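Local coordinates for protein putative pectin lyase (Geobacillus virus E2, PDB 7CHU) that forms the trimeric tailspike of a deep-sea thermophilic bacteriophage and probably recognises, and perhaps cleaves, polysaccharide on the surface of its host, at residues R410-N416 with A432-I438; N382-F386 with L397-Y403. All coordinates share one frame; numbering follows the deposited sequence.

Contact 2 comes first along the chain and closes before contact 1 opens; their centres lie 14 Å apart. Contact 2 marks the point where the parallel, beta-helix-like stacking of strands gives way to antiparallel pairing: 385-387 still pairs parallel with 361-363, but antiparallel with 398-399. Antiparallel pairing then runs on through 402-407 and 410-415 to 433-438, the last two forming contact 1. Strands 402-407 and 410-415 are neighbours, so the contacts touch directly. Q415 OE1 meets S402 OG in a probable hydrogen bond, and N416 N probably bonds to R401 O. Both contacts also pack against the other subunits, so this region helps hold the trimer together.

Contact 1. Residues R410-N416 with A432-I438; sequences RLALFQN and ASFGIQI
F414 meets G435 across an antiparallel pair of strands, 410-415 with 433-438. The two are a non-hydrogen-bonded pair. The F414 ring leans toward the neighbouring strand, its CD1 3.4 Å from G435 CA. Its CG stands anti to the carbonyl carbon (chi1 -84°), which brings the ring up to the strand where G435 has no side chain. This is an aromatic beside a glycine in a non-hydrogen-bonded pair. The methyl CB of A412 sits over one face of the ring, toward its rim. On the same side of the sheet, A412 CB meets Q437 CB at 4.1 Å. R410 runs alongside Q437, pointing the same way, with R410 CD 4.0 Å from Q437 CG. The R410 guanidinium goes on to bond Q407 O and form a salt bridge with D444.

L411, L413, I436 and I438 occupy the other side. I438 CD1 is 4.3 Å from both L411 CD2 and L413 CD2. This apolar patch packs on the third subunit, L413 against its L413 and I436 against its I436.

Six backbone hydrogen bonds join the strands. Beyond them, side chains tie the end at N416. S433 OG donates to N416 O over 2.7 Å, from above the carbonyl plane. N416 ND2 donates almost straight (174°) to A432 O at 2.7 Å, and A432 O lies in the plane of the N416 amide.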
ATOM      1  N   ARG A 410      18.939 -27.915  12.274  1.00 18.55           N
ATOM      2  CA  ARG A 410      18.134 -28.172  13.450  1.00 15.05           C
ATOM      3  C   ARG A 410      17.288 -26.949  13.799  1.00 16.88           C
ATOM      4  O   ARG A 410      17.656 -25.807  13.498  1.00 18.90           O
ATOM      5  CB  ARG A 410      19.037 -28.550  14.624  1.00 18.34           C
ATOM      6  CG  ARG A 410      20.109 -29.640  14.309  1.00 18.03           C
ATOM      7  CD  ARG A 410      21.146 -29.697  15.438  1.00 21.09           C
ATOM      8  NE  ARG A 410      22.206 -30.673  15.193  1.00 18.08           N
ATOM      9  CZ  ARG A 410      23.292 -30.451  14.449  1.00 22.97           C
ATOM     10  NH1 ARG A 410      23.484 -29.274  13.851  1.00 19.80           N
ATOM     11  NH2 ARG A 410      24.196 -31.422  14.291  1.00 24.08           N
ATOM     12  N   LEU A 411      16.159 -27.191  14.457  1.00 16.17           N
ATOM     13  CA  LEU A 411      15.389 -26.096  15.053  1.00 18.44           C
ATOM     14  C   LEU A 411      16.013 -25.768  16.403  1.00 19.33           C
ATOM     15  O   LEU A 411      16.153 -26.651  17.259  1.00 19.59           O
ATOM     16  CB  LEU A 411      13.917 -26.470  15.210  1.00 13.51           C
ATOM     17  CG  LEU A 411      13.021 -25.588  16.090  1.00 15.45           C
ATOM     18  CD1 LEU A 411      13.036 -24.136  15.617  1.00 17.82           C
ATOM     19  CD2 LEU A 411      11.602 -26.131  16.129  1.00 16.14           C
ATOM     20  N   ALA A 412      16.446 -24.528  16.585  1.00 16.03           N
ATOM     21  CA  ALA A 412      17.227 -24.192  17.768  1.00 15.66           C
ATOM     22  C   ALA A 412      16.678 -22.968  18.491  1.00 18.38           C
ATOM     23  O   ALA A 412      16.235 -21.996  17.862  1.00 20.09           O
ATOM     24  CB  ALA A 412      18.687 -23.973  17.399  1.00 16.79           C
ATOM     25  N   LEU A 413      16.732 -23.029  19.820  1.00 13.54           N
ATOM     26  CA  LEU A 413      16.258 -21.994  20.736  1.00 15.14           C
ATOM     27  C   LEU A 413      17.467 -21.642  21.592  1.00 17.25           C
ATOM     28  O   LEU A 413      17.801 -22.387  22.517  1.00 16.98           O
ATOM     29  CB  LEU A 413      15.089 -22.488  21.586  1.00 17.80           C
ATOM     30  CG  LEU A 413      13.797 -22.964  20.881  1.00 21.76           C
ATOM     31  CD1 LEU A 413      13.408 -21.987  19.785  1.00 27.42           C
ATOM     32  CD2 LEU A 413      13.900 -24.368  20.345  1.00 23.07           C
ATOM     33  N   PHE A 414      18.136 -20.533  21.265  1.00 12.20           N
ATOM     34  CA  PHE A 414      19.442 -20.224  21.829  1.00 16.42           C
ATOM     35  C   PHE A 414      19.391 -18.910  22.598  1.00 19.09           C
ATOM     36  O   PHE A 414      18.717 -17.957  22.189  1.00 15.13           O
ATOM     37  CB  PHE A 414      20.520 -20.097  20.735  1.00 14.99           C
ATOM     38  CG  PHE A 414      21.140 -21.399  20.290  1.00 13.90           C
ATOM     39  CD1 PHE A 414      20.688 -22.629  20.757  1.00 13.01           C
ATOM     40  CD2 PHE A 414      22.181 -21.373  19.367  1.00 13.01           C
ATOM     41  CE1 PHE A 414      21.300 -23.816  20.334  1.00 15.35           C
ATOM     42  CE2 PHE A 414      22.799 -22.551  18.923  1.00 15.79           C
ATOM     43  CZ  PHE A 414      22.357 -23.777  19.410  1.00 14.95           C
ATOM     44  N   GLN A 415      20.156 -18.853  23.686  1.00 15.45           N
ATOM     45  CA  GLN A 415      20.306 -17.654  24.495  1.00 17.55           C
ATOM     46  C   GLN A 415      21.784 -17.272  24.532  1.00 19.67           C
ATOM     47  O   GLN A 415      22.616 -18.045  25.022  1.00 17.53           O
ATOM     48  CB  GLN A 415      19.747 -17.892  25.901  1.00 16.60           C
ATOM     49  CG  GLN A 415      19.812 -16.671  26.798  1.00 20.66           C
ATOM     50  CD  GLN A 415      18.988 -15.495  26.243  1.00 21.86           C
ATOM     51  OE1 GLN A 415      17.910 -15.691  25.680  1.00 19.39           O
ATOM     52  NE2 GLN A 415      19.504 -14.271  26.403  1.00 21.37           N
ATOM     53  N   ASN A 416      22.110 -16.105  23.975  1.00 17.64           N
ATOM     54  CA  ASN A 416      23.467 -15.549  23.979  1.00 19.73           C
ATOM     55  C   ASN A 416      24.428 -16.359  23.114  1.00 19.83           C
ATOM     56  O   ASN A 416      25.621 -16.449  23.418  1.00 17.66           O
ATOM     57  CB  ASN A 416      24.041 -15.407  25.396  1.00 19.10           C
ATOM     58  CG  ASN A 416      25.281 -14.506  25.437  1.00 22.23           C
ATOM     59  OD1 ASN A 416      25.408 -13.563  24.640  1.00 22.79           O
ATOM     60  ND2 ASN A 416      26.219 -14.816  26.341  1.00 22.56           N
ATOM     61  N   ALA A 432      27.400 -16.507  29.984  1.00 21.77           N
ATOM     62  CA  ALA A 432      27.413 -17.834  29.377  1.00 21.07           C
ATOM     63  C   ALA A 432      26.429 -17.896  28.201  1.00 18.87           C
ATOM     64  O   ALA A 432      25.729 -16.929  27.885  1.00 20.01           O
ATOM     65  CB  ALA A 432      27.069 -18.891  30.427  1.00 21.26           C
ATOM     66  N   SER A 433      26.370 -19.058  27.546  1.00 16.06           N
ATOM     67  CA  SER A 433      25.412 -19.309  26.482  1.00 16.65           C
ATOM     68  C   SER A 433      24.763 -20.662  26.731  1.00 18.52           C
ATOM     69  O   SER A 433      25.437 -21.596  27.180  1.00 16.48           O
ATOM     70  CB  SER A 433      26.095 -19.316  25.120  1.00 18.69           C
ATOM     71  OG  SER A 433      26.943 -18.192  24.984  1.00 21.21           O
ATOM     72  N   PHE A 434      23.465 -20.769  26.447  1.00 13.65           N
ATOM     73  CA  PHE A 434      22.758 -22.041  26.571  1.00 17.28           C
ATOM     74  C   PHE A 434      21.727 -22.127  25.463  1.00 16.08           C
ATOM     75  O   PHE A 434      21.260 -21.104  24.961  1.00 14.20           O
ATOM     76  CB  PHE A 434      22.075 -22.201  27.936  1.00 15.43           C
ATOM     77  CG  PHE A 434      23.032 -22.504  29.039  1.00 18.45           C
ATOM     78  CD1 PHE A 434      23.452 -23.820  29.270  1.00 18.10           C
ATOM     79  CD2 PHE A 434      23.528 -21.486  29.830  1.00 15.43           C
ATOM     80  CE1 PHE A 434      24.364 -24.097  30.273  1.00 16.52           C
ATOM     81  CE2 PHE A 434      24.462 -21.744  30.852  1.00 18.18           C
ATOM     82  CZ  PHE A 434      24.866 -23.042  31.090  1.00 15.67           C
ATOM     83  N   GLY A 435      21.386 -23.356  25.080  1.00 14.14           N
ATOM     84  CA  GLY A 435      20.367 -23.537  24.060  1.00 14.89           C
ATOM     85  C   GLY A 435      19.849 -24.961  23.990  1.00 17.56           C
ATOM     86  O   GLY A 435      20.403 -25.898  24.590  1.00 16.44           O
ATOM     87  N   ILE A 436      18.755 -25.095  23.244  1.00 14.07           N
ATOM     88  CA  ILE A 436      18.190 -26.375  22.824  1.00 15.90           C
ATOM     89  C   ILE A 436      18.229 -26.430  21.303  1.00 16.69           C
ATOM     90  O   ILE A 436      17.884 -25.447  20.633  1.00 14.53           O
ATOM     91  CB  ILE A 436      16.747 -26.534  23.323  1.00 15.72           C
ATOM     92  CG1 ILE A 436      16.675 -26.419  24.841  1.00 16.19           C
ATOM     93  CG2 ILE A 436      16.140 -27.872  22.848  1.00 16.67           C
ATOM     94  CD1 ILE A 436      15.229 -26.390  25.358  1.00 19.84           C
ATOM     95  N   GLN A 437      18.665 -27.558  20.753  1.00 14.52           N
ATOM     96  CA  GLN A 437      18.602 -27.752  19.313  1.00 16.34           C
ATOM     97  C   GLN A 437      17.934 -29.090  19.034  1.00 18.15           C
ATOM     98  O   GLN A 437      18.270 -30.105  19.660  1.00 15.70           O
ATOM     99  CB  GLN A 437      19.988 -27.661  18.668  1.00 18.23           C
ATOM    100  CG  GLN A 437      21.065 -28.583  19.258  1.00 15.54           C
ATOM    101  CD  GLN A 437      22.464 -28.201  18.771  1.00 21.57           C
ATOM    102  OE1 GLN A 437      22.790 -27.016  18.605  1.00 21.89           O
ATOM    103  NE2 GLN A 437      23.298 -29.203  18.542  1.00 22.72           N
ATOM    104  N   ILE A 438      16.971 -29.074  18.110  1.00 17.00           N
ATOM    105  CA  ILE A 438      16.093 -30.208  17.826  1.00 16.37           C
ATOM    106  C   ILE A 438      16.413 -30.711  16.422  1.00 19.37           C
ATOM    107  O   ILE A 438      16.174 -30.010  15.437  1.00 14.46           O
ATOM    108  CB  ILE A 438      14.620 -29.806  17.964  1.00 18.31           C
ATOM    109  CG1 ILE A 438      14.357 -29.245  19.373  1.00 15.42           C
ATOM    110  CG2 ILE A 438      13.690 -30.952  17.624  1.00 16.15           C
ATOM    111  CD1 ILE A 438      13.008 -28.525  19.456  1.00 15.84           C
TER

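Contact 2. Residues N382-F386 with L397-Y403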
ATOM      1  N   ASN A 382      20.730  -2.157  22.442  1.00 17.25           N
ATOM      2  CA  ASN A 382      19.457  -2.312  23.130  1.00 20.29           C
ATOM      3  C   ASN A 382      18.552  -3.281  22.370  1.00 15.47           C
ATOM      4  O   ASN A 382      18.836  -3.670  21.237  1.00 15.59           O
ATOM      5  CB  ASN A 382      18.765  -0.948  23.309  1.00 20.04           C
ATOM      6  CG  ASN A 382      19.515  -0.044  24.288  1.00 24.67           C
ATOM      7  OD1 ASN A 382      20.071  -0.514  25.284  1.00 26.15           O
ATOM      8  ND2 ASN A 382      19.561   1.243  23.989  1.00 23.68           N
ATOM      9  N   GLU A 383      17.433  -3.634  23.002  1.00 14.91           N
ATOM     10  CA  GLU A 383      16.513  -4.619  22.429  1.00 19.16           C
ATOM     11  C   GLU A 383      15.854  -4.102  21.147  1.00 20.08           C
ATOM     12  O   GLU A 383      15.241  -3.026  21.136  1.00 19.44           O
ATOM     13  CB  GLU A 383      15.430  -4.996  23.441  1.00 20.30           C
ATOM     14  CG  GLU A 383      14.301  -5.853  22.833  1.00 23.85           C
ATOM     15  CD  GLU A 383      13.246  -6.274  23.856  1.00 25.10           C
ATOM     16  OE1 GLU A 383      13.561  -6.326  25.050  1.00 30.88           O
ATOM     17  OE2 GLU A 383      12.093  -6.560  23.487  1.00 21.74           O
ATOM     18  N   ASN A 384      15.980  -4.881  20.076  1.00 20.20           N
ATOM     19  CA  ASN A 384      15.191  -4.729  18.862  1.00 17.93           C
ATOM     20  C   ASN A 384      14.662  -6.101  18.461  1.00 22.01           C
ATOM     21  O   ASN A 384      15.124  -7.127  18.956  1.00 19.53           O
ATOM     22  CB  ASN A 384      16.026  -4.122  17.753  1.00 16.77           C
ATOM     23  CG  ASN A 384      16.494  -2.701  18.093  1.00 18.41           C
ATOM     24  OD1 ASN A 384      15.840  -1.730  17.735  1.00 15.81           O
ATOM     25  ND2 ASN A 384      17.627  -2.587  18.787  1.00 18.02           N
ATOM     26  N   PHE A 385      13.700  -6.128  17.552  1.00 17.42           N
ATOM     27  CA  PHE A 385      12.948  -7.342  17.275  1.00 15.82           C
ATOM     28  C   PHE A 385      13.046  -7.696  15.800  1.00 18.46           C
ATOM     29  O   PHE A 385      13.034  -6.818  14.931  1.00 16.26           O
ATOM     30  CB  PHE A 385      11.489  -7.138  17.697  1.00 18.66           C
ATOM     31  CG  PHE A 385      10.621  -8.352  17.534  1.00 18.14           C
ATOM     32  CD1 PHE A 385      10.866  -9.521  18.267  1.00 14.79           C
ATOM     33  CD2 PHE A 385       9.534  -8.319  16.669  1.00 18.58           C
ATOM     34  CE1 PHE A 385      10.031 -10.665  18.104  1.00 19.08           C
ATOM     35  CE2 PHE A 385       8.701  -9.433  16.517  1.00 20.74           C
ATOM     36  CZ  PHE A 385       8.968 -10.613  17.236  1.00 20.06           C
ATOM     37  N   PHE A 386      13.140  -8.984  15.499  1.00 14.21           N
ATOM     38  CA  PHE A 386      13.134  -9.355  14.091  1.00 14.79           C
ATOM     39  C   PHE A 386      12.420 -10.679  13.902  1.00 20.11           C
ATOM     40  O   PHE A 386      12.434 -11.551  14.781  1.00 16.98           O
ATOM     41  CB  PHE A 386      14.542  -9.436  13.505  1.00 17.30           C
ATOM     42  CG  PHE A 386      15.407 -10.503  14.141  1.00 17.88           C
ATOM     43  CD1 PHE A 386      16.229 -10.192  15.216  1.00 21.38           C
ATOM     44  CD2 PHE A 386      15.401 -11.815  13.648  1.00 21.78           C
ATOM     45  CE1 PHE A 386      17.034 -11.177  15.812  1.00 20.66           C
ATOM     46  CE2 PHE A 386      16.200 -12.808  14.229  1.00 18.64           C
ATOM     47  CZ  PHE A 386      17.019 -12.486  15.311  1.00 20.14           C
ATOM     48  N   LEU A 397      13.880 -15.665  14.198  1.00 18.39           N
ATOM     49  CA  LEU A 397      13.138 -14.800  15.105  1.00 19.01           C
ATOM     50  C   LEU A 397      14.041 -14.472  16.276  1.00 19.71           C
ATOM     51  O   LEU A 397      14.835 -15.317  16.706  1.00 19.79           O
ATOM     52  CB  LEU A 397      11.846 -15.475  15.588  1.00 21.93           C
ATOM     53  CG  LEU A 397      10.879 -14.640  16.431  1.00 25.72           C
ATOM     54  CD1 LEU A 397       9.448 -15.121  16.218  1.00 28.89           C
ATOM     55  CD2 LEU A 397      11.208 -14.699  17.900  1.00 24.33           C
ATOM     56  N   GLY A 398      13.953 -13.248  16.780  1.00 18.12           N
ATOM     57  CA  GLY A 398      14.788 -12.911  17.913  1.00 15.64           C
ATOM     58  C   GLY A 398      14.532 -11.514  18.427  1.00 23.29           C
ATOM     59  O   GLY A 398      13.903 -10.669  17.769  1.00 17.98           O
ATOM     60  N   TRP A 399      15.009 -11.300  19.643  1.00 15.41           N
ATOM     61  CA  TRP A 399      15.076  -9.977  20.233  1.00 17.17           C
ATOM     62  C   TRP A 399      16.226  -9.990  21.220  1.00 21.19           C
ATOM     63  O   TRP A 399      16.490 -11.011  21.862  1.00 15.98           O
ATOM     64  CB  TRP A 399      13.778  -9.588  20.928  1.00 18.17           C
ATOM     65  CG  TRP A 399      13.519 -10.435  22.096  1.00 19.16           C
ATOM     66  CD1 TRP A 399      13.848 -10.169  23.405  1.00 18.49           C
ATOM     67  CD2 TRP A 399      12.884 -11.713  22.085  1.00 15.23           C
ATOM     68  NE1 TRP A 399      13.446 -11.221  24.207  1.00 19.04           N
ATOM     69  CE2 TRP A 399      12.853 -12.179  23.419  1.00 16.80           C
ATOM     70  CE3 TRP A 399      12.342 -12.519  21.074  1.00 15.52           C
ATOM     71  CZ2 TRP A 399      12.290 -13.406  23.765  1.00 17.57           C
ATOM     72  CZ3 TRP A 399      11.782 -13.733  21.419  1.00 13.41           C
ATOM     73  CH2 TRP A 399      11.750 -14.164  22.748  1.00 19.33           C
ATOM     74  N   ASN A 400      16.918  -8.857  21.330  1.00 19.80           N
ATOM     75  CA  ASN A 400      18.106  -8.820  22.160  1.00 20.27           C
ATOM     76  C   ASN A 400      19.036  -9.986  21.825  1.00 21.52           C
ATOM     77  O   ASN A 400      19.450 -10.120  20.672  1.00 22.33           O
ATOM     78  CB  ASN A 400      17.729  -8.824  23.633  1.00 21.50           C
ATOM     79  CG  ASN A 400      18.755  -8.119  24.452  1.00 29.11           C
ATOM     80  OD1 ASN A 400      19.427  -7.223  23.946  1.00 33.44           O
ATOM     81  ND2 ASN A 400      18.932  -8.537  25.700  1.00 35.74           N
ATOM     82  N   ARG A 401      19.361 -10.847  22.799  1.00 18.96           N
ATOM     83  CA  ARG A 401      20.228 -11.997  22.532  1.00 21.65           C
ATOM     84  C   ARG A 401      19.485 -13.329  22.667  1.00 18.92           C
ATOM     85  O   ARG A 401      20.089 -14.367  22.983  1.00 15.54           O
ATOM     86  CB  ARG A 401      21.462 -11.954  23.430  1.00 22.40           C
ATOM     87  CG  ARG A 401      22.388 -10.791  23.087  1.00 26.16           C
ATOM     88  CD  ARG A 401      23.466 -10.568  24.162  1.00 28.48           C
ATOM     89  NE  ARG A 401      22.914  -9.903  25.338  1.00 34.01           N
ATOM     90  CZ  ARG A 401      22.758 -10.493  26.519  1.00 39.09           C
ATOM     91  NH1 ARG A 401      23.123 -11.764  26.685  1.00 33.25           N
ATOM     92  NH2 ARG A 401      22.241  -9.806  27.534  1.00 40.56           N
ATOM     93  N   SER A 402      18.185 -13.309  22.385  1.00 15.51           N
ATOM     94  CA  SER A 402      17.313 -14.483  22.415  1.00 17.50           C
ATOM     95  C   SER A 402      16.919 -14.844  20.984  1.00 17.09           C
ATOM     96  O   SER A 402      16.342 -14.012  20.275  1.00 17.16           O
ATOM     97  CB  SER A 402      16.052 -14.197  23.251  1.00 16.91           C
ATOM     98  OG  SER A 402      16.371 -13.846  24.597  1.00 17.29           O
ATOM     99  N   TYR A 403      17.248 -16.062  20.545  1.00 14.36           N
ATOM    100  CA  TYR A 403      17.173 -16.402  19.125  1.00 17.19           C
ATOM    101  C   TYR A 403      16.441 -17.710  18.885  1.00 16.47           C
ATOM    102  O   TYR A 403      16.670 -18.703  19.582  1.00 17.82           O
ATOM    103  CB  TYR A 403      18.569 -16.523  18.481  1.00 18.42           C
ATOM    104  CG  TYR A 403      19.494 -15.371  18.749  1.00 19.79           C
ATOM    105  CD1 TYR A 403      19.185 -14.087  18.323  1.00 22.45           C
ATOM    106  CD2 TYR A 403      20.684 -15.569  19.419  1.00 18.17           C
ATOM    107  CE1 TYR A 403      20.038 -13.032  18.568  1.00 21.34           C
ATOM    108  CE2 TYR A 403      21.529 -14.530  19.673  1.00 19.33           C
ATOM    109  CZ  TYR A 403      21.218 -13.264  19.232  1.00 20.91           C
ATOM    110  OH  TYR A 403      22.090 -12.228  19.489  1.00 19.10           O
TER
HETATM  111  O   HOH W   1      18.201  -6.631  19.665  1.00 19.77           O
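G398 O accepts a hydrogen bond from F386 N at 2.9 Å; F385 CA adds a weaker CA-H...O contact, 3.5 Å from G398 O. G398 N returns a bond to F386 O. The F386 ring covers this glycine. Its CG sits between the backbone N and the carbonyl carbon (chi1 63°), which turns the ring across the pair. G398 CA makes a CH-pi contact 3.8 Å from the ring centroid. Farther out, F386 CZ meets Y403 CD1 edge to edge at 4.0 Å.

On the other side of the sheet, W399 CB touches the F385 ring at its edge, 3.9 Å from F385 CD1. E383 runs beside the indole, carboxylate and ring planes 47° apart. K396 of the second subunit pairs with both, by a salt bridge to E383 OE2 and a cation-pi contact with W399.

A water accepts from N384 N and, weakly, from N400 N. N400 lies in the type II' turn W399-S402, which leads strand 398-399 back into 402-407. L397 packs on L397 of both other subunits. Strand 385-387 lies between 361-363, its parallel neighbour, and 398-399, the first antiparallel partner in this run of strands.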